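Local coordinates for exported gluconolactonase (Xanthomonas campestris pv. campestris, PDB 3DR2), which acts as a calcium-binding gluconolactonase of the SMP-30 family, probably hydrolysing glucono-lactone to gluconate from the centre of a six-bladed beta-propeller, at residues A84-N89 / H101-R106; L120-Y125 / S179-M184; R129-N134 / F146-F151; H168-R173 / M184-H189. All coordinates share one frame; numbering follows the deposited sequence.

Contact 1 (A84-N89 / H101-R106)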
loop_
_atom_site.group_PDB
_atom_site.type_symbol
_atom_site.label_atom_id
_atom_site.label_comp_id
_atom_site.label_asym_id
_atom_site.label_seq_id
_atom_site.Cartn_x
_atom_site.Cartn_y
_atom_site.Cartn_z
ATOM N N ALA A 84 0.806 -5.841 -9.228
ATOM C CA ALA A 84 -0.364 -6.418 -8.563
ATOM C C ALA A 84 -0.054 -7.805 -8.018
ATOM O O ALA A 84 -0.805 -8.763 -8.232
ATOM C CB ALA A 84 -1.538 -6.481 -9.539
ATOM N N THR A 85 1.051 -7.900 -7.287
ATOM C CA THR A 85 1.504 -9.167 -6.723
ATOM C C THR A 85 0.647 -9.678 -5.567
ATOM O O THR A 85 -0.148 -8.935 -4.982
ATOM C CB THR A 85 2.921 -9.040 -6.192
ATOM O OG1 THR A 85 2.894 -8.256 -4.993
ATOM C CG2 THR A 85 3.813 -8.349 -7.210
ATOM N N ALA A 86 0.816 -10.960 -5.257
ATOM C CA ALA A 86 0.105 -11.577 -4.152
ATOM C C ALA A 86 0.972 -11.348 -2.912
ATOM O O ALA A 86 1.410 -12.290 -2.241
ATOM C CB ALA A 86 -0.089 -13.080 -4.412
ATOM N N PHE A 87 1.235 -10.075 -2.640
ATOM C CA PHE A 87 2.032 -9.659 -1.496
ATOM C C PHE A 87 3.408 -10.302 -1.427
ATOM O O PHE A 87 3.761 -10.950 -0.441
ATOM C CB PHE A 87 1.260 -9.913 -0.198
ATOM C CG PHE A 87 -0.049 -9.187 -0.133
ATOM C CD1 PHE A 87 -1.229 -9.819 -0.514
ATOM C CD2 PHE A 87 -0.096 -7.851 0.247
ATOM C CE1 PHE A 87 -2.437 -9.125 -0.517
ATOM C CE2 PHE A 87 -1.296 -7.150 0.245
ATOM C CZ PHE A 87 -2.469 -7.786 -0.137
ATOM N N THR A 88 4.184 -10.114 -2.488
ATOM C CA THR A 88 5.536 -10.645 -2.556
ATOM C C THR A 88 6.415 -9.911 -1.546
ATOM O O THR A 88 6.360 -8.680 -1.441
ATOM C CB THR A 88 6.109 -10.470 -3.970
ATOM O OG1 THR A 88 5.289 -11.193 -4.892
ATOM C CG2 THR A 88 7.531 -11.005 -4.055
ATOM N N ASN A 89 7.212 -10.676 -0.807
ATOM C CA ASN A 89 8.101 -10.136 0.219
ATOM C C ASN A 89 9.555 -10.366 -0.194
ATOM O O ASN A 89 10.099 -9.614 -0.996
ATOM C CB ASN A 89 7.795 -10.816 1.567
ATOM C CG ASN A 89 8.467 -10.122 2.748
ATOM O OD1 ASN A 89 8.076 -10.323 3.906
ATOM N ND2 ASN A 89 9.477 -9.312 2.466
ATOM N N HIS A 101 10.792 -15.891 -5.434
ATOM C CA HIS A 101 10.067 -15.024 -4.506
ATOM C C HIS A 101 9.326 -15.706 -3.364
ATOM O O HIS A 101 8.917 -16.860 -3.474
ATOM C CB HIS A 101 9.006 -14.225 -5.273
ATOM C CG HIS A 101 9.456 -13.728 -6.610
ATOM N ND1 HIS A 101 10.191 -12.572 -6.768
ATOM C CD2 HIS A 101 9.271 -14.230 -7.855
ATOM C CE1 HIS A 101 10.439 -12.383 -8.052
ATOM N NE2 HIS A 101 9.891 -13.374 -8.734
ATOM N N CYS A 102 9.138 -14.946 -2.286
ATOM C CA CYS A 102 8.361 -15.373 -1.128
ATOM C C CYS A 102 7.079 -14.570 -1.279
ATOM O O CYS A 102 7.133 -13.340 -1.366
ATOM C CB CYS A 102 9.026 -14.957 0.179
ATOM S SG CYS A 102 10.379 -16.005 0.689
ATOM N N GLU A 103 5.934 -15.242 -1.321
ATOM C CA GLU A 103 4.669 -14.536 -1.473
ATOM C C GLU A 103 3.728 -14.771 -0.297
ATOM O O GLU A 103 3.309 -15.903 -0.041
ATOM C CB GLU A 103 3.985 -14.948 -2.781
ATOM C CG GLU A 103 4.750 -14.496 -4.023
ATOM C CD GLU A 103 4.013 -14.786 -5.320
ATOM O OE1 GLU A 103 2.774 -14.900 -5.281
ATOM O OE2 GLU A 103 4.671 -14.876 -6.380
ATOM N N HIS A 104 3.409 -13.695 0.421
ATOM C CA HIS A 104 2.512 -13.787 1.574
ATOM C C HIS A 104 1.119 -14.208 1.133
ATOM O O HIS A 104 0.466 -15.011 1.795
ATOM C CB HIS A 104 2.373 -12.435 2.286
ATOM C CG HIS A 104 3.517 -12.070 3.181
ATOM N ND1 HIS A 104 3.459 -10.988 4.034
ATOM C CD2 HIS A 104 4.741 -12.621 3.355
ATOM C CE1 HIS A 104 4.599 -10.887 4.694
ATOM N NE2 HIS A 104 5.395 -11.865 4.300
ATOM N N GLY A 105 0.668 -13.639 0.018
ATOM C CA GLY A 105 -0.657 -13.931 -0.496
ATOM C C GLY A 105 -0.882 -15.364 -0.930
ATOM O O GLY A 105 -1.809 -16.025 -0.449
ATOM N N ARG A 106 -0.056 -15.848 -1.850
ATOM C CA ARG A 106 -0.202 -17.220 -2.316
ATOM C C ARG A 106 0.381 -18.200 -1.302
ATOM O O ARG A 106 0.245 -19.418 -1.456
ATOM C CB ARG A 106 0.456 -17.397 -3.695
ATOM C CG ARG A 106 -0.377 -16.786 -4.825
ATOM C CD ARG A 106 0.018 -17.303 -6.200
ATOM N NE ARG A 106 1.232 -16.674 -6.709
ATOM C CZ ARG A 106 1.727 -16.886 -7.926
ATOM N NH1 ARG A 106 2.834 -16.265 -8.308
ATOM N NH2 ARG A 106 1.119 -17.723 -8.758
HETATM O O HOH W 1 1.963 -12.859 -7.146
HETATM O O HOH W 2 5.935 -12.593 -7.108
#
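Asn89 N gives its hydrogen to Cys102 O in an almost straight bond of 2.7 Å, and two further backbone bonds carry the pairing on beyond the Thr88-Glu103 pair. His104 N reaches Phe87 O at 2.9 Å, and Gly105 N reaches Ala86 O at 2.7 Å; both donors stand above the plane of the carbonyl they meet. Gly105 presses so closely on Ala86 O and the edge of the Phe87 ring that there is no room for a beta carbon. Ala86 is the centre of an inverse gamma turn, closed by a weak bond from Phe87 N to Thr85 O, and its carbonyl is the one Gly105 meets.

Strands 88-93 and 99-103 form the hairpin that opens one four-stranded blade of the propeller, and Thr88 faces Glu103 across it as an antiparallel non-hydrogen-bonded pair.

The buried Glu103 carboxylate is well supplied with donors. Arg106, bent at chi3 (-78°), turns back on it side-on: NE donates to Glu103 OE1 at 2.8 Å and NH1 to OE2 at 3.0 Å, both on the syn side. OE2 also bonds to Thr110 OG1, and NH1 to Ala118 O. Two waters link the carboxylate to the other segment. One accepts from Ala86 N and donates to Glu103 OE1; the other donates to Glu103 OE2 at 2.7 Å and is also hydrogen-bonded to Thr88 OG1. His104 and His101 have their partners outside, ND1 of His104 with Gln158 O and NE2 of His101 with Ser112 OG, whereas Arg106 N is buried without a partner.

Contact 2 (L120-Y125 / S179-M184)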
loop_
_atom_site.group_PDB
_atom_site.type_symbol
_atom_site.label_atom_id
_atom_site.label_comp_id
_atom_site.label_asym_id
_atom_site.label_seq_id
_atom_site.Cartn_x
_atom_site.Cartn_y
_atom_site.Cartn_z
ATOM N N LEU A 120 4.386 -20.980 -9.491
ATOM C CA LEU A 120 4.482 -21.697 -8.220
ATOM C C LEU A 120 5.552 -22.788 -8.160
ATOM O O LEU A 120 5.633 -23.638 -9.042
ATOM C CB LEU A 120 3.122 -22.326 -7.888
ATOM C CG LEU A 120 3.027 -23.265 -6.678
ATOM C CD1 LEU A 120 3.173 -22.483 -5.378
ATOM C CD2 LEU A 120 1.682 -23.973 -6.709
ATOM N N LEU A 121 6.374 -22.753 -7.115
ATOM C CA LEU A 121 7.398 -23.773 -6.916
ATOM C C LEU A 121 6.897 -24.720 -5.828
ATOM O O LEU A 121 6.903 -25.938 -6.003
ATOM C CB LEU A 121 8.735 -23.161 -6.486
ATOM C CG LEU A 121 9.602 -22.439 -7.524
ATOM C CD1 LEU A 121 11.009 -22.242 -6.952
ATOM C CD2 LEU A 121 9.681 -23.257 -8.806
ATOM N N VAL A 122 6.457 -24.152 -4.707
ATOM C CA VAL A 122 5.933 -24.949 -3.600
ATOM C C VAL A 122 5.075 -24.081 -2.687
ATOM O O VAL A 122 5.461 -22.968 -2.340
ATOM C CB VAL A 122 7.076 -25.605 -2.779
ATOM C CG1 VAL A 122 7.909 -24.547 -2.068
ATOM C CG2 VAL A 122 6.492 -26.581 -1.778
ATOM N N GLY A 123 3.909 -24.591 -2.306
ATOM C CA GLY A 123 3.024 -23.821 -1.451
ATOM C C GLY A 123 2.443 -24.608 -0.296
ATOM O O GLY A 123 1.557 -24.123 0.413
ATOM N N ARG A 124 2.944 -25.820 -0.095
ATOM C CA ARG A 124 2.444 -26.662 0.981
ATOM C C ARG A 124 3.527 -27.504 1.625
ATOM O O ARG A 124 4.598 -27.715 1.057
ATOM C CB ARG A 124 1.357 -27.606 0.452
ATOM C CG ARG A 124 0.095 -26.922 -0.020
ATOM C CD ARG A 124 -0.878 -27.902 -0.682
ATOM N NE ARG A 124 -2.076 -27.209 -1.153
ATOM C CZ ARG A 124 -3.123 -26.909 -0.389
ATOM N NH1 ARG A 124 -3.138 -27.254 0.892
ATOM N NH2 ARG A 124 -4.143 -26.229 -0.898
ATOM N N TYR A 125 3.229 -27.971 2.831
ATOM C CA TYR A 125 4.118 -28.848 3.568
ATOM C C TYR A 125 3.208 -29.937 4.121
ATOM O O TYR A 125 2.234 -29.645 4.812
ATOM C CB TYR A 125 4.805 -28.135 4.732
ATOM C CG TYR A 125 5.756 -29.062 5.449
ATOM C CD1 TYR A 125 6.935 -29.485 4.834
ATOM C CD2 TYR A 125 5.439 -29.592 6.700
ATOM C CE1 TYR A 125 7.772 -30.417 5.435
ATOM C CE2 TYR A 125 6.275 -30.531 7.316
ATOM C CZ TYR A 125 7.434 -30.938 6.675
ATOM O OH TYR A 125 8.247 -31.883 7.254
ATOM N N SER A 179 12.433 -32.533 -5.156
ATOM C CA SER A 179 12.213 -32.060 -3.794
ATOM C C SER A 179 12.085 -33.296 -2.883
ATOM O O SER A 179 12.852 -34.244 -3.038
ATOM C CB SER A 179 10.965 -31.169 -3.780
ATOM O OG SER A 179 11.148 -30.025 -4.607
ATOM N N PRO A 180 11.152 -33.316 -1.915
ATOM C CA PRO A 180 10.126 -32.376 -1.454
ATOM C C PRO A 180 10.693 -31.405 -0.427
ATOM O O PRO A 180 11.888 -31.444 -0.113
ATOM C CB PRO A 180 9.059 -33.290 -0.846
ATOM C CG PRO A 180 9.307 -34.619 -1.510
ATOM C CD PRO A 180 10.804 -34.675 -1.468
ATOM N N LEU A 181 9.823 -30.545 0.092
ATOM C CA LEU A 181 10.215 -29.570 1.100
ATOM C C LEU A 181 10.787 -30.288 2.311
ATOM O O LEU A 181 10.307 -31.353 2.694
ATOM C CB LEU A 181 9.009 -28.744 1.548
ATOM C CG LEU A 181 8.814 -27.348 0.961
ATOM C CD1 LEU A 181 7.632 -26.682 1.636
ATOM C CD2 LEU A 181 10.076 -26.525 1.169
ATOM N N GLN A 182 11.809 -29.693 2.912
ATOM C CA GLN A 182 12.446 -30.256 4.094
ATOM C C GLN A 182 12.303 -29.290 5.260
ATOM O O GLN A 182 12.771 -28.151 5.194
ATOM C CB GLN A 182 13.933 -30.487 3.838
ATOM C CG GLN A 182 14.251 -31.481 2.745
ATOM C CD GLN A 182 15.647 -31.275 2.196
ATOM O OE1 GLN A 182 15.910 -30.291 1.505
ATOM N NE2 GLN A 182 16.550 -32.190 2.507
ATOM N N ARG A 183 11.644 -29.747 6.316
ATOM C CA ARG A 183 11.459 -28.953 7.527
ATOM C C ARG A 183 12.791 -29.078 8.259
ATOM O O ARG A 183 13.116 -30.136 8.805
ATOM C CB ARG A 183 10.318 -29.551 8.342
ATOM C CG ARG A 183 10.029 -28.899 9.678
ATOM C CD ARG A 183 8.866 -29.628 10.320
ATOM N NE ARG A 183 8.612 -29.230 11.696
ATOM C CZ ARG A 183 7.630 -29.737 12.435
ATOM N NH1 ARG A 183 6.825 -30.653 11.915
ATOM N NH2 ARG A 183 7.458 -29.342 13.691
ATOM N N MET A 184 13.561 -27.994 8.270
ATOM C CA MET A 184 14.888 -28.010 8.875
ATOM C C MET A 184 14.982 -27.565 10.329
ATOM O O MET A 184 15.901 -27.967 11.051
ATOM C CB MET A 184 15.832 -27.171 8.016
ATOM C CG MET A 184 15.705 -27.446 6.524
ATOM S SD MET A 184 15.962 -29.189 6.085
ATOM C CE MET A 184 17.487 -29.465 6.937
HETATM O O HOH W 3 10.928 -32.305 6.471
HETATM O O HOH W 4 6.896 -32.911 9.695
#
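Tyr125 OH holds two waters, and each passes the contact on to Arg183. The first water lies 2.8 Å from Tyr125 OH and accepts from Arg183 N at 2.7 Å; the second lies 3.0 Å from Tyr125 OH and accepts, at a longer 3.2 Å, from Arg183 NH1. Both approach in the plane of the phenol ring. The hydroxyl also packs directly on aliphatic carbon, with Tyr125 OH 3.3 Å from Arg183 CB. An arginine serves well here: its chain, extended from CG to NE, runs past the ring at about a right angle while its guanidinium goes on to a salt bridge with Asp186.

Tyr125 CG is anti to the backbone N (chi1 -178°), and the ring crosses Leu181 at a slant, CD1 nearest Leu181 CB, with the Leu181 carbonyl oxygen at the ring edge. The branched end of Leu181 brings CD1 to 3.6 Å from Val122 CG2 and 3.3 Å from Arg124 O, while its chi1 of -100° is well away from a staggered value.

This is a surface contact at the periphery, between two blades of the propeller. Leu121 and Val122 form a classic beta bulge opposite Ile109, where the chain turns a corner from the last strand of one blade into a short pairing with strand 128-129. Leu181 sits just ahead of strand 182-187, outermost in the next blade, and packs on Tyr172 of strand 169-174 and Phe146 of strand 144-147.

Contact 3 (R129-N134 / F146-F151). With CA (calcium ion), chain D.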
loop_
_atom_site.group_PDB
_atom_site.type_symbol
_atom_site.label_atom_id
_atom_site.label_comp_id
_atom_site.label_asym_id
_atom_site.label_seq_id
_atom_site.Cartn_x
_atom_site.Cartn_y
_atom_site.Cartn_z
ATOM N N ARG A 129 -1.111 -25.825 3.628
ATOM C CA ARG A 129 -0.530 -24.574 3.145
ATOM C C ARG A 129 0.512 -24.018 4.111
ATOM O O ARG A 129 0.374 -24.133 5.331
ATOM C CB ARG A 129 -1.617 -23.511 2.930
ATOM C CG ARG A 129 -2.659 -23.864 1.874
ATOM C CD ARG A 129 -3.547 -22.673 1.513
ATOM N NE ARG A 129 -2.835 -21.649 0.745
ATOM C CZ ARG A 129 -3.391 -20.522 0.302
ATOM N NH1 ARG A 129 -4.668 -20.267 0.552
ATOM N NH2 ARG A 129 -2.675 -19.647 -0.393
ATOM N N LEU A 130 1.561 -23.418 3.553
ATOM C CA LEU A 130 2.617 -22.801 4.348
ATOM C C LEU A 130 1.969 -21.585 5.005
ATOM O O LEU A 130 0.904 -21.150 4.569
ATOM C CB LEU A 130 3.757 -22.355 3.431
ATOM C CG LEU A 130 4.512 -23.476 2.706
ATOM C CD1 LEU A 130 5.353 -22.905 1.570
ATOM C CD2 LEU A 130 5.391 -24.205 3.707
ATOM N N ASN A 131 2.606 -21.036 6.037
ATOM C CA ASN A 131 2.056 -19.872 6.738
ATOM C C ASN A 131 2.087 -18.617 5.858
ATOM O O ASN A 131 1.051 -18.049 5.520
ATOM C CB ASN A 131 2.846 -19.603 8.026
ATOM C CG ASN A 131 2.773 -20.756 9.019
ATOM O OD1 ASN A 131 1.727 -21.389 9.182
ATOM N ND2 ASN A 131 3.879 -21.014 9.709
ATOM N N SER A 132 3.292 -18.193 5.499
ATOM C CA SER A 132 3.502 -17.013 4.660
ATOM C C SER A 132 5.005 -16.773 4.546
ATOM O O SER A 132 5.591 -16.038 5.344
ATOM C CB SER A 132 2.809 -15.785 5.261
ATOM O OG SER A 132 3.005 -15.712 6.664
ATOM N N PRO A 133 5.650 -17.426 3.562
ATOM C CA PRO A 133 7.091 -17.303 3.322
ATOM C C PRO A 133 7.485 -15.838 3.380
ATOM O O PRO A 133 6.891 -14.994 2.705
ATOM C CB PRO A 133 7.256 -17.909 1.939
ATOM C CG PRO A 133 6.234 -19.009 1.964
ATOM C CD PRO A 133 5.034 -18.328 2.573
ATOM N N ASN A 134 8.501 -15.557 4.185
ATOM C CA ASN A 134 8.954 -14.197 4.419
ATOM C C ASN A 134 10.228 -13.799 3.670
ATOM O O ASN A 134 10.234 -12.818 2.921
ATOM C CB ASN A 134 9.135 -14.016 5.930
ATOM C CG ASN A 134 9.318 -12.572 6.331
ATOM O OD1 ASN A 134 10.339 -11.961 6.022
ATOM N ND2 ASN A 134 8.327 -12.017 7.026
ATOM N N PHE A 146 14.198 -20.932 3.020
ATOM C CA PHE A 146 13.332 -19.811 3.371
ATOM C C PHE A 146 12.715 -19.929 4.755
ATOM O O PHE A 146 12.692 -21.005 5.349
ATOM C CB PHE A 146 12.241 -19.652 2.307
ATOM C CG PHE A 146 11.246 -20.790 2.258
ATOM C CD1 PHE A 146 10.072 -20.736 3.003
ATOM C CD2 PHE A 146 11.457 -21.883 1.421
ATOM C CE1 PHE A 146 9.115 -21.747 2.913
ATOM C CE2 PHE A 146 10.510 -22.903 1.321
ATOM C CZ PHE A 146 9.333 -22.834 2.068
ATOM N N THR A 147 12.236 -18.798 5.268
ATOM C CA THR A 147 11.604 -18.735 6.580
ATOM C C THR A 147 10.090 -18.660 6.401
ATOM O O THR A 147 9.591 -18.051 5.449
ATOM C CB THR A 147 12.062 -17.492 7.352
ATOM O OG1 THR A 147 11.812 -16.319 6.560
ATOM C CG2 THR A 147 13.543 -17.585 7.668
ATOM N N ASP A 148 9.359 -19.266 7.330
ATOM C CA ASP A 148 7.911 -19.282 7.231
ATOM C C ASP A 148 7.143 -18.783 8.459
ATOM O O ASP A 148 6.401 -19.534 9.085
ATOM C CB ASP A 148 7.444 -20.701 6.881
ATOM C CG ASP A 148 6.003 -20.741 6.423
ATOM O OD1 ASP A 148 5.294 -21.720 6.741
ATOM O OD2 ASP A 148 5.573 -19.795 5.736
ATOM N N PRO A 149 7.313 -17.504 8.824
ATOM C CA PRO A 149 6.593 -16.970 9.980
ATOM C C PRO A 149 5.157 -16.699 9.524
ATOM O O PRO A 149 4.869 -16.741 8.327
ATOM C CB PRO A 149 7.362 -15.691 10.292
ATOM C CG PRO A 149 7.693 -15.198 8.916
ATOM C CD PRO A 149 8.150 -16.464 8.198
ATOM N N PRO A 150 4.236 -16.424 10.460
ATOM C CA PRO A 150 2.836 -16.157 10.108
ATOM C C PRO A 150 2.465 -14.688 9.890
ATOM O O PRO A 150 1.284 -14.343 9.908
ATOM C CB PRO A 150 2.084 -16.743 11.292
ATOM C CG PRO A 150 2.965 -16.331 12.422
ATOM C CD PRO A 150 4.368 -16.643 11.912
ATOM N N PHE A 151 3.453 -13.826 9.678
ATOM C CA PHE A 151 3.163 -12.406 9.486
ATOM C C PHE A 151 2.118 -12.135 8.407
ATOM O O PHE A 151 1.242 -11.282 8.583
ATOM C CB PHE A 151 4.453 -11.643 9.173
ATOM C CG PHE A 151 5.396 -11.549 10.339
ATOM C CD1 PHE A 151 5.008 -10.903 11.511
ATOM C CD2 PHE A 151 6.667 -12.110 10.274
ATOM C CE1 PHE A 151 5.875 -10.822 12.600
ATOM C CE2 PHE A 151 7.539 -12.034 11.357
ATOM C CZ PHE A 151 7.142 -11.389 12.522
HETATM CA CA CA D . 11.684 -10.023 6.453
HETATM O O HOH W 5 9.339 -9.081 6.739
HETATM O O HOH W 6 11.657 -10.493 4.091
HETATM O O HOH W 7 13.912 -10.888 6.287
HETATM O O HOH W 8 13.231 -8.304 5.641
#
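The touching parts, 130-134 and 146-151, run at 90° to each other, closest at Pro133 and Asp148, whose CA atoms are 4.5 Å apart. The first leads into the innermost strand of a propeller blade, 136-138; the second leaves the neighbouring strand 144-147 for a loop close to the central calcium site. Asn134 N donates to Thr147 O at 3.0 Å, and Pro133 CA adds a CA-H...O contact to the same oxygen.

Asp148 is the hub of the loop pairing. Its CG is anti to the backbone N (chi1 -166°), and each carboxylate oxygen takes one of two successive amides: OD1 accepts from Asn131 N at 2.9 Å through its syn lone pair, and OD2 from Ser132 N at 2.8 Å. Pro133 N, though close to OD2, has no hydrogen to give. Asn131 ND2 bonds almost straight to Asp148 O at 3.0 Å and has a second acceptor in His168 O. Ser132 OG donates to Pro149 O at 2.7 Å and is also bonded to Gly152 N. On the apolar side, Leu130 CD1 and Pro133 CG pack against the Phe146 ring.

Asn134 CB rests on the Pro149 ring, which backs the amide facing the metal. Asn134 OD1 binds the calcium ion at 2.4 Å, and the coordination is completed by Glu48, Asn191, Asp242 and four waters. Asn134 ND2 donates to one of these waters, and its backbone O accepts from another.

Contact 4 (H168-R173 / M184-H189)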
loop_
_atom_site.group_PDB
_atom_site.type_symbol
_atom_site.label_atom_id
_atom_site.label_comp_id
_atom_site.label_asym_id
_atom_site.label_seq_id
_atom_site.Cartn_x
_atom_site.Cartn_y
_atom_site.Cartn_z
ATOM N N HIS A 168 3.799 -24.817 13.324
ATOM C CA HIS A 168 5.195 -24.458 13.484
ATOM C C HIS A 168 5.607 -23.408 12.460
ATOM O O HIS A 168 5.031 -23.332 11.370
ATOM C CB HIS A 168 6.071 -25.713 13.336
ATOM C CG HIS A 168 5.740 -26.549 12.134
ATOM N ND1 HIS A 168 6.298 -26.328 10.894
ATOM C CD2 HIS A 168 4.887 -27.590 11.982
ATOM C CE1 HIS A 168 5.804 -27.196 10.028
ATOM N NE2 HIS A 168 4.945 -27.973 10.663
ATOM N N HIS A 169 6.585 -22.585 12.837
ATOM C CA HIS A 169 7.139 -21.545 11.962
ATOM C C HIS A 169 8.513 -22.119 11.665
ATOM O O HIS A 169 9.397 -22.069 12.515
ATOM C CB HIS A 169 7.326 -20.224 12.710
ATOM C CG HIS A 169 6.091 -19.715 13.378
ATOM N ND1 HIS A 169 6.116 -18.667 14.271
ATOM C CD2 HIS A 169 4.797 -20.105 13.288
ATOM C CE1 HIS A 169 4.890 -18.432 14.706
ATOM N NE2 HIS A 169 4.071 -19.291 14.125
ATOM N N SER A 170 8.711 -22.643 10.464
ATOM C CA SER A 170 9.980 -23.280 10.162
ATOM C C SER A 170 10.866 -22.633 9.119
ATOM O O SER A 170 10.454 -21.726 8.398
ATOM C CB SER A 170 9.718 -24.725 9.731
ATOM O OG SER A 170 8.886 -25.389 10.663
ATOM N N VAL A 171 12.105 -23.113 9.081
ATOM C CA VAL A 171 13.088 -22.706 8.091
ATOM C C VAL A 171 13.067 -23.960 7.230
ATOM O O VAL A 171 13.225 -25.065 7.749
ATOM C CB VAL A 171 14.504 -22.537 8.685
ATOM C CG1 VAL A 171 15.515 -22.372 7.557
ATOM C CG2 VAL A 171 14.554 -21.322 9.598
ATOM N N TYR A 172 12.839 -23.800 5.933
ATOM C CA TYR A 172 12.782 -24.946 5.035
ATOM C C TYR A 172 13.864 -24.920 3.971
ATOM O O TYR A 172 14.433 -23.871 3.667
ATOM C CB TYR A 172 11.439 -25.008 4.304
ATOM C CG TYR A 172 10.220 -25.182 5.174
ATOM C CD1 TYR A 172 9.564 -24.082 5.718
ATOM C CD2 TYR A 172 9.692 -26.449 5.414
ATOM C CE1 TYR A 172 8.407 -24.237 6.470
ATOM C CE2 TYR A 172 8.544 -26.618 6.163
ATOM C CZ TYR A 172 7.903 -25.509 6.689
ATOM O OH TYR A 172 6.767 -25.678 7.437
ATOM N N ARG A 173 14.128 -26.094 3.403
ATOM C CA ARG A 173 15.097 -26.239 2.325
ATOM C C ARG A 173 14.396 -26.924 1.161
ATOM O O ARG A 173 13.854 -28.022 1.314
ATOM C CB ARG A 173 16.301 -27.082 2.753
ATOM C CG ARG A 173 17.252 -27.388 1.599
ATOM C CD ARG A 173 18.495 -28.132 2.065
ATOM N NE ARG A 173 19.417 -28.400 0.962
ATOM C CZ ARG A 173 19.308 -29.427 0.122
ATOM N NH1 ARG A 173 20.193 -29.588 -0.853
ATOM N NH2 ARG A 173 18.326 -30.302 0.264
ATOM N N MET A 184 13.561 -27.994 8.270
ATOM C CA MET A 184 14.888 -28.010 8.875
ATOM C C MET A 184 14.982 -27.565 10.329
ATOM O O MET A 184 15.901 -27.967 11.051
ATOM C CB MET A 184 15.832 -27.171 8.016
ATOM C CG MET A 184 15.705 -27.446 6.524
ATOM S SD MET A 184 15.962 -29.189 6.085
ATOM C CE MET A 184 17.487 -29.465 6.937
ATOM N N ALA A 185 14.049 -26.728 10.764
ATOM C CA ALA A 185 14.056 -26.253 12.141
ATOM C C ALA A 185 12.815 -25.435 12.414
ATOM O O ALA A 185 12.255 -24.823 11.506
ATOM C CB ALA A 185 15.294 -25.412 12.397
ATOM N N ASP A 186 12.373 -25.434 13.667
ATOM C CA ASP A 186 11.208 -24.652 14.040
ATOM C C ASP A 186 11.704 -23.516 14.921
ATOM O O ASP A 186 12.555 -23.721 15.789
ATOM C CB ASP A 186 10.186 -25.502 14.801
ATOM C CG ASP A 186 9.740 -26.726 14.022
ATOM O OD1 ASP A 186 9.679 -26.666 12.772
ATOM O OD2 ASP A 186 9.429 -27.751 14.664
ATOM N N LEU A 187 11.187 -22.317 14.685
ATOM C CA LEU A 187 11.593 -21.149 15.454
ATOM C C LEU A 187 10.371 -20.309 15.814
ATOM O O LEU A 187 9.235 -20.704 15.554
ATOM C CB LEU A 187 12.589 -20.308 14.641
ATOM C CG LEU A 187 13.824 -21.013 14.056
ATOM C CD1 LEU A 187 13.449 -21.721 12.759
ATOM C CD2 LEU A 187 14.917 -19.995 13.781
ATOM N N ASP A 188 10.609 -19.152 16.421
ATOM C CA ASP A 188 9.526 -18.255 16.801
ATOM C C ASP A 188 9.584 -17.070 15.847
ATOM O O ASP A 188 10.419 -16.182 16.015
ATOM C CB ASP A 188 9.720 -17.763 18.237
ATOM C CG ASP A 188 8.476 -17.106 18.806
ATOM O OD1 ASP A 188 7.571 -16.733 18.026
ATOM O OD2 ASP A 188 8.403 -16.950 20.042
ATOM N N HIS A 189 8.711 -17.067 14.845
ATOM C CA HIS A 189 8.681 -15.993 13.857
ATOM C C HIS A 189 10.023 -15.827 13.146
ATOM O O HIS A 189 10.617 -14.739 13.152
ATOM C CB HIS A 189 8.277 -14.679 14.525
ATOM C CG HIS A 189 6.850 -14.648 14.971
ATOM N ND1 HIS A 189 5.840 -14.108 14.205
ATOM C CD2 HIS A 189 6.256 -15.130 16.088
ATOM C CE1 HIS A 189 4.687 -14.258 14.831
ATOM N NE2 HIS A 189 4.912 -14.875 15.976
HETATM O O HOH W 9 7.766 -23.109 15.264
#
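An antiparallel hairpin pairing joins strands 169-173 and 184-187, the outer two strands of a four-stranded blade, with axes 4.5 Å apart. Leu187 N donates nearly straight to His169 O at 2.8 Å. Further along, Val171 N bonds to Ala185 O and Met184 N to Val171 O, so that Met184 and Ala185 both face Val171 in a classic beta bulge. The bulge lies in the edge strand of this propeller blade; Met184 points toward the partner strand, its CG packed on Arg173 CB.

Ser170 and Asp186 share one face as a non-hydrogen-bonded pair, and the small hydroxyl can reach straight across: Ser170 OG donates to Asp186 OD1 at 2.6 Å, on the anti side. The same OG accepts from His168 ND1 at 2.8 Å, so two hydrogen bonds join His168, Ser170 and Asp186 in a chain. Val171, on the face of Ala185, brings CG2 to 3.4 Å from Leu187 CD1, a tight contact.

Beyond the Leu187 bond, the His169 side chain makes the next link. Its ND1 accepts from His189 N at 3.1 Å, the donor lying in the ring plane, while its edge points at the face of the His189 ring, a T-shaped pair with planes at 78°. One water accepts from His169 N and donates to Leu187 O.

Overall arrangement
Contacts 1 and 3 lie on successive blades with centres 11 Å apart; Asn89 packs on Asn134, and Arg106 O receives a probable bond from Arg129 NH2. Contact 3 continues into contact 4, whose centre is 9 Å away, because strands 144-147 and 169-174 are neighbours: Phe146 and Asp148 bond through their backbones to Tyr172 and Ser170. Contact 2 is peripheral, its centre about 19 Å from the chain centre; it shares Met184 with contact 4 and touches contact 3 where Gly123 O meets Leu130 N and Leu181 packs on Phe146. Contact 3 alone supplies a ligand of the four-residue calcium site, Asn134; His189 of contact 4 has its side chain about 10 Å from a calcium. The Phe87 side chain in contact 1 lies about 4 Å from a different, peripheral calcium ion.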